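Local structure of histidine--tRNA ligase (Staphylococcus aureus, 1QE0) at residues Phe124-Val129 with Gly305-Ile310; Glu142-Val147 with Thr265-Met270; Tyr35-Thr40 with Lys103-Gly108; Asn24-Leu29 with Met148-Ser153. The protein charges tRNA(His) with L-histidine at the expense of ATP, releasing AMP and diphosphate, and works as a homodimeric class II aminoacyl-tRNA synthetase. All blocks are in the same frame, centred on the assembly; numbering follows the deposited sequence.

Interaction 1 (Phe124-Val129 with Gly305-Ile310); sequences FNQFGV and GFALSI
Residues 124-129 and 305-309 run as adjacent antiparallel strands, their axes 4.4 Å apart at closest approach and 152° apart in direction. Phe127 and Leu308 form a hydrogen-bonded pair. Phe127 N gives to Leu308 O at 2.7 Å, and Leu308 N returns a bond to Phe127 O; both donors lie nearly along the C=O axis they meet. Val129 and Phe306 repeat the exchange with longer bonds. Phe306 N meets Val129 O at 3.2 Å in the carbonyl plane, but Val129 N comes to Phe306 O from above the Phe306 carbonyl plane. Ile310 N adds an almost straight bond (175°) to Asn125 O at 3.1 Å. This joins the start of helix 310-319 to the sheet. In class II synthetases these strands belong to motif 2 and motif 3, which meet in the antiparallel sheet of the catalytic domain. Phe127, Val129, Phe306 and Leu308 share one face of it, packed against helices 13-33 and 137-153. Phe127 and Leu308 run alongside each other, with Phe127 CB 3.6 Å from Leu308 CD2. Val129 crosses Phe306 obliquely and sets both methyls against the ring, Val129 CG2 at 3.5 Å from Phe306 CE2. Gln126, Ala307 and Ser309 occupy the other face. Gln126 NE2 is 4.0 Å from Ala307 CB, while Gln126 OE1 bonds to Gly81 N. Ser309 OG caps the following helix at Arg312 N.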
# COMPACT_ATOMS: atom_id res chain seq x y z
N PHE A 124 -7.47 -9.85 6.63
CA PHE A 124 -6.04 -10.01 6.59
C PHE A 124 -5.52 -9.25 5.38
O PHE A 124 -6.30 -8.93 4.49
CB PHE A 124 -5.67 -11.49 6.57
CG PHE A 124 -6.38 -12.29 5.52
CD1 PHE A 124 -7.73 -12.55 5.64
CD2 PHE A 124 -5.69 -12.78 4.41
CE1 PHE A 124 -8.40 -13.30 4.67
CE2 PHE A 124 -6.34 -13.52 3.44
CZ PHE A 124 -7.71 -13.78 3.58
N ASN A 125 -4.24 -8.93 5.35
CA ASN A 125 -3.68 -8.18 4.24
C ASN A 125 -2.73 -8.96 3.36
O ASN A 125 -1.55 -9.05 3.69
CB ASN A 125 -2.95 -6.95 4.76
CG ASN A 125 -3.80 -5.69 4.76
OD1 ASN A 125 -4.97 -5.69 5.15
ND2 ASN A 125 -3.20 -4.60 4.34
N GLN A 126 -3.21 -9.43 2.21
CA GLN A 126 -2.34 -10.16 1.30
C GLN A 126 -1.81 -9.31 0.15
O GLN A 126 -2.46 -8.36 -0.32
CB GLN A 126 -3.00 -11.46 0.78
CG GLN A 126 -3.91 -11.34 -0.44
CD GLN A 126 -4.34 -12.69 -1.04
OE1 GLN A 126 -4.85 -12.75 -2.17
NE2 GLN A 126 -4.12 -13.79 -0.29
N PHE A 127 -0.58 -9.62 -0.24
CA PHE A 127 0.13 -8.95 -1.33
C PHE A 127 0.34 -10.04 -2.36
O PHE A 127 0.48 -11.20 -1.99
CB PHE A 127 1.49 -8.46 -0.80
CG PHE A 127 2.41 -7.92 -1.88
CD1 PHE A 127 2.50 -6.55 -2.13
CD2 PHE A 127 3.20 -8.79 -2.63
CE1 PHE A 127 3.35 -6.06 -3.12
CE2 PHE A 127 4.06 -8.31 -3.62
CZ PHE A 127 4.13 -6.95 -3.86
N GLY A 128 0.33 -9.71 -3.65
CA GLY A 128 0.54 -10.72 -4.68
C GLY A 128 0.89 -10.19 -6.07
O GLY A 128 0.74 -8.98 -6.33
N VAL A 129 1.44 -11.04 -6.93
CA VAL A 129 1.75 -10.64 -8.31
C VAL A 129 1.14 -11.65 -9.25
O VAL A 129 0.90 -12.79 -8.88
CB VAL A 129 3.24 -10.55 -8.63
CG1 VAL A 129 3.97 -10.01 -7.48
CG2 VAL A 129 3.79 -11.89 -9.15
N GLY A 305 1.56 -16.65 -10.72
CA GLY A 305 1.49 -15.64 -9.69
C GLY A 305 1.73 -16.28 -8.35
O GLY A 305 1.94 -17.50 -8.27
N PHE A 306 1.68 -15.47 -7.31
CA PHE A 306 1.86 -15.95 -5.96
C PHE A 306 1.16 -14.93 -5.09
O PHE A 306 0.68 -13.92 -5.60
CB PHE A 306 3.34 -16.07 -5.60
CG PHE A 306 4.13 -14.78 -5.63
CD1 PHE A 306 4.13 -13.92 -4.55
CD2 PHE A 306 4.97 -14.49 -6.68
CE1 PHE A 306 4.95 -12.81 -4.53
CE2 PHE A 306 5.79 -13.38 -6.66
CZ PHE A 306 5.79 -12.54 -5.60
N ALA A 307 1.03 -15.23 -3.79
CA ALA A 307 0.40 -14.34 -2.82
C ALA A 307 1.21 -14.50 -1.58
O ALA A 307 1.72 -15.57 -1.33
CB ALA A 307 -1.00 -14.72 -2.56
N LEU A 308 1.14 -13.52 -0.72
CA LEU A 308 1.97 -13.49 0.46
C LEU A 308 1.23 -12.62 1.44
O LEU A 308 0.47 -11.74 1.04
CB LEU A 308 3.27 -12.86 -0.01
CG LEU A 308 4.29 -11.93 0.64
CD1 LEU A 308 5.30 -11.66 -0.43
CD2 LEU A 308 3.73 -10.61 1.11
N SER A 309 1.38 -12.92 2.73
CA SER A 309 0.71 -12.16 3.79
C SER A 309 1.68 -11.23 4.45
O SER A 309 2.76 -11.68 4.87
CB SER A 309 0.17 -13.12 4.85
OG SER A 309 -0.15 -12.45 6.05
N ILE A 310 1.30 -9.97 4.59
CA ILE A 310 2.17 -8.99 5.24
C ILE A 310 2.25 -9.29 6.73
O ILE A 310 3.31 -9.18 7.38
CB ILE A 310 1.70 -7.55 5.01
CG1 ILE A 310 1.73 -7.21 3.52
CG2 ILE A 310 2.62 -6.58 5.79
CD1 ILE A 310 3.12 -7.13 2.96

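Interaction 2 (Glu142-Val147 with Thr265-Met270); sequences EVLAMV and TAFELM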
# COMPACT_ATOMS: atom_id res chain seq x y z
N GLU A 142 11.78 -15.66 -13.29
CA GLU A 142 11.67 -14.27 -12.83
C GLU A 142 10.80 -14.13 -11.59
O GLU A 142 11.16 -13.35 -10.68
CB GLU A 142 11.12 -13.34 -13.91
CG GLU A 142 10.90 -11.93 -13.42
CD GLU A 142 10.14 -11.10 -14.42
OE1 GLU A 142 8.89 -11.07 -14.31
OE2 GLU A 142 10.78 -10.47 -15.29
N VAL A 143 9.67 -14.85 -11.55
CA VAL A 143 8.83 -14.75 -10.38
C VAL A 143 9.40 -15.48 -9.20
O VAL A 143 9.17 -15.07 -8.07
CB VAL A 143 7.37 -15.13 -10.59
CG1 VAL A 143 6.91 -14.84 -12.01
CG2 VAL A 143 7.10 -16.51 -10.14
N LEU A 144 10.21 -16.53 -9.45
CA LEU A 144 10.82 -17.30 -8.33
C LEU A 144 12.00 -16.56 -7.75
O LEU A 144 12.21 -16.58 -6.55
CB LEU A 144 11.28 -18.68 -8.74
CG LEU A 144 10.16 -19.65 -9.10
CD1 LEU A 144 10.79 -20.86 -9.73
CD2 LEU A 144 9.32 -20.00 -7.91
N ALA A 145 12.78 -15.92 -8.60
CA ALA A 145 13.91 -15.14 -8.15
C ALA A 145 13.35 -13.97 -7.33
O ALA A 145 13.94 -13.55 -6.32
CB ALA A 145 14.65 -14.63 -9.35
N MET A 146 12.18 -13.46 -7.75
CA MET A 146 11.50 -12.34 -7.07
C MET A 146 11.00 -12.73 -5.67
O MET A 146 11.30 -12.04 -4.69
CB MET A 146 10.32 -11.84 -7.93
CG MET A 146 9.52 -10.69 -7.31
SD MET A 146 7.88 -10.52 -8.04
CE MET A 146 8.26 -9.75 -9.49
N VAL A 147 10.24 -13.83 -5.58
CA VAL A 147 9.70 -14.26 -4.30
C VAL A 147 10.87 -14.46 -3.34
O VAL A 147 10.72 -14.24 -2.15
CB VAL A 147 8.78 -15.51 -4.43
CG1 VAL A 147 9.52 -16.66 -5.01
CG2 VAL A 147 8.23 -15.91 -3.07
N THR A 265 5.01 -25.07 -13.01
CA THR A 265 5.60 -24.68 -11.74
C THR A 265 4.70 -24.40 -10.57
O THR A 265 3.71 -23.68 -10.70
CB THR A 265 6.55 -23.56 -11.93
OG1 THR A 265 7.48 -23.99 -12.91
CG2 THR A 265 7.30 -23.26 -10.64
N ALA A 266 5.03 -25.01 -9.45
CA ALA A 266 4.29 -24.85 -8.22
C ALA A 266 5.41 -24.67 -7.22
O ALA A 266 6.47 -25.26 -7.37
CB ALA A 266 3.50 -26.09 -7.91
N PHE A 267 5.24 -23.73 -6.29
CA PHE A 267 6.26 -23.49 -5.30
C PHE A 267 5.70 -22.97 -4.00
O PHE A 267 4.53 -22.58 -3.92
CB PHE A 267 7.35 -22.56 -5.85
CG PHE A 267 6.93 -21.13 -5.93
CD1 PHE A 267 6.21 -20.65 -7.02
CD2 PHE A 267 7.22 -20.25 -4.87
CE1 PHE A 267 5.77 -19.34 -7.06
CE2 PHE A 267 6.78 -18.92 -4.90
CZ PHE A 267 6.05 -18.47 -5.99
N GLU A 268 6.57 -22.96 -2.99
CA GLU A 268 6.23 -22.52 -1.66
C GLU A 268 7.54 -22.08 -1.07
O GLU A 268 8.55 -22.76 -1.30
CB GLU A 268 5.68 -23.68 -0.88
CG GLU A 268 4.30 -23.38 -0.42
CD GLU A 268 3.64 -24.54 0.27
OE1 GLU A 268 2.43 -24.74 0.02
OE2 GLU A 268 4.32 -25.24 1.07
N LEU A 269 7.58 -20.90 -0.46
CA LEU A 269 8.81 -20.39 0.16
C LEU A 269 8.58 -20.70 1.61
O LEU A 269 7.48 -20.49 2.13
CB LEU A 269 8.94 -18.88 0.01
CG LEU A 269 10.37 -18.32 -0.10
CD1 LEU A 269 10.42 -16.86 0.08
CD2 LEU A 269 11.27 -18.93 0.89
N MET A 270 9.58 -21.27 2.26
CA MET A 270 9.38 -21.57 3.66
C MET A 270 10.49 -21.12 4.59
O MET A 270 11.62 -20.86 4.18
CB MET A 270 8.95 -23.03 3.90
CG MET A 270 8.88 -23.90 2.66
SD MET A 270 7.83 -25.33 2.93
CE MET A 270 6.29 -24.52 3.17
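This is apolar helix-on-sheet packing inside the class II catalytic domain. Helix 137-153 runs along one face of the largely antiparallel sheet, here against strand 265-272. The segment axes are 10.2 Å apart and nearly parallel, at 11°. Phe267 is the central side chain. Its CG sits between the backbone N and the carbonyl carbon (chi1 75°), and the ring end points at Leu144 and Val147. Leu144 puts CD2 over one face of the ring, 3.4 Å from the Phe267 centroid and offset toward the rim, as a CH-pi contact. Val147 CG1 meets Phe267 CE2 at 3.6 Å, and Val143 CG2 adds a looser touch near CE1. Farther along, Leu269 CD1 lies alongside Val147, 4.0 Å from Val147 CG2. Phe267 also packs on Leu161 and Ile163 of strand 159-165. Leu144 also touches Val238 and Leu242 of helix 231-245. Thr265 turns its two branches to different uses. OG1 bonds to Asp140 OD1, while Thr265 CG2 stands 4.3 Å from Leu144 CD1.

Interaction 3 (Tyr35-Thr40 with Lys103-Gly108); sequences YKEIRT and KLYYNG
Residues 35-40 contain the short strand of class II motif 1, which pairs in parallel with the motif 2 strand 102-111 at the dimer interface. Three backbone bonds make the ladder. Lys36 N gives to Lys103 O at 2.9 Å, in the carbonyl plane. Lys36 O accepts Tyr105 N at 2.9 Å, with the donor well above the carbonyl plane. Ile38 N then meets Tyr105 O at 3.0 Å, almost along the C=O axis (176°). The polar ends of the side chains are satisfied mostly from outside the pair. Tyr35 OH bonds to Glu142 OE1, and Lys103 NZ forms salt bridges with Glu142 and with Asp360 of the second subunit. Tyr105 OH bonds to Asp27 OD1, and Lys36 NZ to Asn34 OD1. Glu37 OE1 takes Arg39 NH2 at 3.0 Å, from above the carboxylate plane, and also Arg20 of the second subunit. These charges probably help keep the carboxylate ionised. Arg39 has a further salt bridge, to Glu23 of the second subunit. Aliphatic carbons lie over one face of each ring. Glu37 CB lies over one face of Tyr105, toward its rim, at 3.9 Å from the centroid. Lys103 crosses Tyr35 at about a right angle, with CB over the ring centre. The bend at chi3 (89°) then brings Lys103 CE to 3.2 Å from Tyr35 CE2.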
# COMPACT_ATOMS: atom_id res chain seq x y z
N TYR A 35 6.53 -4.70 -12.45
CA TYR A 35 5.15 -5.10 -12.24
C TYR A 35 4.43 -3.83 -11.83
O TYR A 35 4.99 -3.01 -11.09
CB TYR A 35 5.04 -6.12 -11.14
CG TYR A 35 5.40 -7.48 -11.60
CD1 TYR A 35 4.45 -8.49 -11.67
CD2 TYR A 35 6.68 -7.77 -11.98
CE1 TYR A 35 4.79 -9.77 -12.12
CE2 TYR A 35 7.02 -9.05 -12.45
CZ TYR A 35 6.07 -10.04 -12.52
OH TYR A 35 6.41 -11.29 -13.01
N LYS A 36 3.21 -3.64 -12.33
CA LYS A 36 2.42 -2.45 -12.05
C LYS A 36 1.27 -2.72 -11.08
O LYS A 36 0.64 -3.77 -11.14
CB LYS A 36 1.88 -1.91 -13.37
CG LYS A 36 2.89 -1.94 -14.52
CD LYS A 36 4.08 -1.00 -14.35
CE LYS A 36 4.92 -0.94 -15.63
NZ LYS A 36 6.16 -0.12 -15.47
N GLU A 37 0.97 -1.75 -10.21
CA GLU A 37 -0.07 -1.93 -9.19
C GLU A 37 -1.49 -1.73 -9.65
O GLU A 37 -1.78 -0.78 -10.35
CB GLU A 37 0.15 -1.01 -8.00
CG GLU A 37 -0.77 -1.37 -6.85
CD GLU A 37 -0.75 -0.38 -5.70
OE1 GLU A 37 -0.42 0.80 -5.89
OE2 GLU A 37 -1.11 -0.79 -4.59
N ILE A 38 -2.38 -2.61 -9.23
CA ILE A 38 -3.77 -2.49 -9.59
C ILE A 38 -4.51 -2.58 -8.25
O ILE A 38 -4.04 -3.25 -7.34
CB ILE A 38 -4.19 -3.63 -10.56
CG1 ILE A 38 -5.65 -3.48 -11.02
CG2 ILE A 38 -4.00 -4.99 -9.90
CD1 ILE A 38 -6.09 -4.63 -11.90
N ARG A 39 -5.60 -1.84 -8.11
CA ARG A 39 -6.38 -1.83 -6.90
C ARG A 39 -7.81 -2.08 -7.28
O ARG A 39 -8.46 -1.28 -7.93
CB ARG A 39 -6.29 -0.47 -6.23
CG ARG A 39 -4.91 0.09 -6.19
CD ARG A 39 -4.77 1.05 -5.05
NE ARG A 39 -3.39 1.48 -4.93
CZ ARG A 39 -3.03 2.55 -4.26
NH1 ARG A 39 -3.97 3.27 -3.67
NH2 ARG A 39 -1.76 2.94 -4.22
N THR A 40 -8.29 -3.24 -6.90
CA THR A 40 -9.62 -3.74 -7.18
C THR A 40 -10.52 -3.32 -6.00
O THR A 40 -10.02 -2.96 -4.93
CB THR A 40 -9.45 -5.28 -7.25
OG1 THR A 40 -9.05 -5.62 -8.56
CG2 THR A 40 -10.67 -6.07 -6.75
N LYS A 103 2.13 -7.86 -16.35
CA LYS A 103 2.79 -8.07 -15.08
C LYS A 103 2.18 -7.12 -14.06
O LYS A 103 2.57 -5.95 -14.03
CB LYS A 103 4.26 -7.76 -15.28
CG LYS A 103 4.95 -8.76 -16.19
CD LYS A 103 6.33 -8.32 -16.61
CE LYS A 103 7.39 -8.75 -15.66
NZ LYS A 103 8.70 -8.51 -16.32
N LEU A 104 1.26 -7.61 -13.23
CA LEU A 104 0.55 -6.80 -12.24
C LEU A 104 0.72 -7.26 -10.79
O LEU A 104 0.88 -8.47 -10.54
CB LEU A 104 -0.95 -6.89 -12.53
CG LEU A 104 -1.65 -6.40 -13.80
CD1 LEU A 104 -3.07 -6.99 -13.83
CD2 LEU A 104 -1.69 -4.91 -13.86
N TYR A 105 0.63 -6.34 -9.83
CA TYR A 105 0.72 -6.69 -8.42
C TYR A 105 -0.31 -5.95 -7.61
O TYR A 105 -0.87 -4.94 -8.07
CB TYR A 105 2.12 -6.43 -7.85
CG TYR A 105 2.43 -5.02 -7.38
CD1 TYR A 105 2.15 -4.59 -6.09
CD2 TYR A 105 3.08 -4.14 -8.22
CE1 TYR A 105 2.52 -3.33 -5.67
CE2 TYR A 105 3.44 -2.87 -7.81
CZ TYR A 105 3.17 -2.47 -6.55
OH TYR A 105 3.57 -1.21 -6.19
N TYR A 106 -0.61 -6.47 -6.43
CA TYR A 106 -1.60 -5.83 -5.57
C TYR A 106 -1.18 -5.97 -4.14
O TYR A 106 -0.20 -6.64 -3.85
CB TYR A 106 -2.98 -6.44 -5.79
CG TYR A 106 -3.06 -7.90 -5.52
CD1 TYR A 106 -3.10 -8.81 -6.57
CD2 TYR A 106 -3.06 -8.38 -4.22
CE1 TYR A 106 -3.14 -10.18 -6.32
CE2 TYR A 106 -3.10 -9.75 -3.95
CZ TYR A 106 -3.14 -10.64 -5.00
OH TYR A 106 -3.14 -11.98 -4.72
N ASN A 107 -1.90 -5.31 -3.25
CA ASN A 107 -1.59 -5.34 -1.82
C ASN A 107 -2.78 -4.69 -1.09
O ASN A 107 -3.00 -3.49 -1.25
CB ASN A 107 -0.31 -4.54 -1.56
CG ASN A 107 0.17 -4.61 -0.11
OD1 ASN A 107 -0.57 -4.95 0.81
ND2 ASN A 107 1.42 -4.28 0.09
N GLY A 108 -3.56 -5.46 -0.34
CA GLY A 108 -4.67 -4.88 0.38
C GLY A 108 -5.35 -5.91 1.24
O GLY A 108 -4.95 -7.06 1.25

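Interaction 4 (Asn24-Leu29 with Met148-Ser153); sequences NQLDEL and MHIYQS
Two helices of the class II catalytic domain pack here in a broadly antiparallel sense, the long motif 1 helix 13-33 and helix 137-153. Their segment axes are 10.8 Å apart and 140° apart in direction. The first shell is mostly apolar. Leu26 crosses Ile150 at about a right angle, and Leu26 CD2 alone does the touching, 3.6 Å from Ile150 CG2. Leu29 points at the other helix and divides its methyls. Leu29 CD1 lies over one face of the His149 imidazole, toward the rim, at 4.1 Å from His149 CE1. Leu29 CD2 goes to Ser153 and Ile150, 3.4 Å from Ser153 OG. The polar link is made by Gln25 and Ser153. Gln25, with CG anti to the backbone N (chi1 174°) and a bend at chi2, brings its amide to Ser153. Gln25 NE2 gives to Ser153 OG at 2.9 Å, close to the amide plane, and makes a weak bond to Ser153 O. Farther out, further partners surround these side chains. His149 ND1 bonds to Tyr33 OH, on the motif 1 helix, and its ring stacks on His354 of the second subunit. This helix pair therefore borders the dimer partner. Ile150 rests on Phe306 and Leu308 of strand 302-309, and Leu26 on Ile310 at the start of helix 310-319. Ser153 is positioned from within its own helix. With chi1 at 67°, Ser153 OG turns back one turn and gives its proton to Ile150 O at 2.5 Å, in the carbonyl plane and on a lone pair, so Ser153 OG meets the Gln25 amide as an acceptor.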
# COMPACT_ATOMS: atom_id res chain seq x y z
N ASN A 24 6.22 0.03 1.27
CA ASN A 24 7.03 0.88 0.40
C ASN A 24 8.16 0.12 -0.25
O ASN A 24 8.46 0.29 -1.43
CB ASN A 24 7.57 2.12 1.11
CG ASN A 24 8.43 3.02 0.18
OD1 ASN A 24 9.64 3.13 0.36
ND2 ASN A 24 7.78 3.67 -0.78
N GLN A 25 8.78 -0.77 0.51
CA GLN A 25 9.87 -1.58 -0.02
C GLN A 25 9.40 -2.51 -1.15
O GLN A 25 10.16 -2.78 -2.10
CB GLN A 25 10.52 -2.37 1.10
CG GLN A 25 11.54 -3.32 0.62
CD GLN A 25 12.64 -3.49 1.61
OE1 GLN A 25 13.02 -2.56 2.29
NE2 GLN A 25 13.19 -4.69 1.67
N LEU A 26 8.18 -3.04 -1.05
CA LEU A 26 7.61 -3.93 -2.07
C LEU A 26 7.28 -3.14 -3.35
O LEU A 26 7.49 -3.61 -4.47
CB LEU A 26 6.39 -4.66 -1.53
CG LEU A 26 6.66 -5.80 -0.54
CD1 LEU A 26 5.37 -6.32 0.17
CD2 LEU A 26 7.36 -6.90 -1.30
N ASP A 27 6.80 -1.92 -3.19
CA ASP A 27 6.50 -1.10 -4.35
C ASP A 27 7.77 -0.83 -5.13
O ASP A 27 7.75 -0.79 -6.36
CB ASP A 27 5.84 0.21 -3.91
CG ASP A 27 4.49 -0.01 -3.25
OD1 ASP A 27 3.85 -1.07 -3.43
OD2 ASP A 27 4.06 0.89 -2.52
N GLU A 28 8.89 -0.68 -4.43
CA GLU A 28 10.19 -0.42 -5.06
C GLU A 28 10.69 -1.63 -5.79
O GLU A 28 11.13 -1.53 -6.92
CB GLU A 28 11.23 -0.04 -4.05
CG GLU A 28 10.92 1.22 -3.31
CD GLU A 28 12.04 1.64 -2.39
OE1 GLU A 28 13.16 1.07 -2.53
OE2 GLU A 28 11.79 2.53 -1.54
N LEU A 29 10.69 -2.77 -5.11
CA LEU A 29 11.12 -4.02 -5.71
C LEU A 29 10.30 -4.25 -7.01
O LEU A 29 10.87 -4.62 -8.03
CB LEU A 29 10.91 -5.20 -4.75
CG LEU A 29 11.98 -5.79 -3.82
CD1 LEU A 29 13.21 -4.96 -3.82
CD2 LEU A 29 11.44 -5.94 -2.42
N MET A 148 12.05 -14.77 -3.87
CA MET A 148 13.22 -14.96 -3.03
C MET A 148 13.77 -13.59 -2.68
O MET A 148 14.14 -13.31 -1.52
CB MET A 148 14.28 -15.73 -3.80
CG MET A 148 15.13 -16.57 -2.90
SD MET A 148 14.17 -17.94 -2.29
CE MET A 148 15.47 -19.08 -2.02
N HIS A 149 13.81 -12.72 -3.67
CA HIS A 149 14.32 -11.38 -3.49
C HIS A 149 13.50 -10.64 -2.43
O HIS A 149 14.06 -10.05 -1.50
CB HIS A 149 14.29 -10.65 -4.83
CG HIS A 149 15.09 -9.39 -4.88
ND1 HIS A 149 15.13 -8.55 -5.95
CD2 HIS A 149 15.87 -8.79 -3.93
CE1 HIS A 149 15.88 -7.50 -5.70
NE2 HIS A 149 16.34 -7.62 -4.47
N ILE A 150 12.18 -10.68 -2.53
CA ILE A 150 11.33 -9.97 -1.56
C ILE A 150 11.77 -10.22 -0.13
O ILE A 150 12.21 -9.30 0.57
CB ILE A 150 9.83 -10.34 -1.73
CG1 ILE A 150 9.28 -9.64 -2.97
CG2 ILE A 150 9.03 -9.96 -0.48
CD1 ILE A 150 8.00 -10.25 -3.48
N TYR A 151 11.70 -11.49 0.28
CA TYR A 151 12.06 -11.91 1.62
C TYR A 151 13.51 -11.67 1.97
O TYR A 151 13.82 -11.27 3.09
CB TYR A 151 11.69 -13.35 1.83
CG TYR A 151 10.22 -13.54 1.83
CD1 TYR A 151 9.49 -13.30 2.97
CD2 TYR A 151 9.57 -13.95 0.71
CE1 TYR A 151 8.12 -13.48 3.00
CE2 TYR A 151 8.20 -14.14 0.72
CZ TYR A 151 7.48 -13.91 1.87
OH TYR A 151 6.12 -14.13 1.88
N GLN A 152 14.42 -11.90 1.04
CA GLN A 152 15.81 -11.66 1.37
C GLN A 152 16.08 -10.17 1.51
O GLN A 152 16.96 -9.78 2.23
CB GLN A 152 16.74 -12.23 0.31
CG GLN A 152 16.70 -13.76 0.18
CD GLN A 152 17.84 -14.28 -0.66
OE1 GLN A 152 18.10 -13.78 -1.76
NE2 GLN A 152 18.55 -15.28 -0.14
N SER A 153 15.27 -9.33 0.88
CA SER A 153 15.53 -7.91 0.98
C SER A 153 15.31 -7.41 2.40
O SER A 153 15.80 -6.35 2.79
CB SER A 153 14.71 -7.11 -0.06
OG SER A 153 13.30 -7.13 0.16

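All four contacts lie in the catalytic domain, with centres about 10 to 18 Å apart. Interactions 1 and 3 share the sheet, in which strands 102-111 and 123-132 are neighbours. Interactions 2 and 4 both use helix 137-153, and interaction 2 packs it on a farther strand of that sheet. Along the chain, interaction 3 is nested within interaction 4 and closes before interaction 1 opens; interaction 2 is nested within interaction 1. Interaction 4 crosses both 1 and 2. Side chains of Phe306, Met146 and Phe267 join interactions 1 and 2. The four contacts together join motifs 1, 2 and 3 in one domain, and residues of interactions 2, 3 and 4 also meet the second subunit.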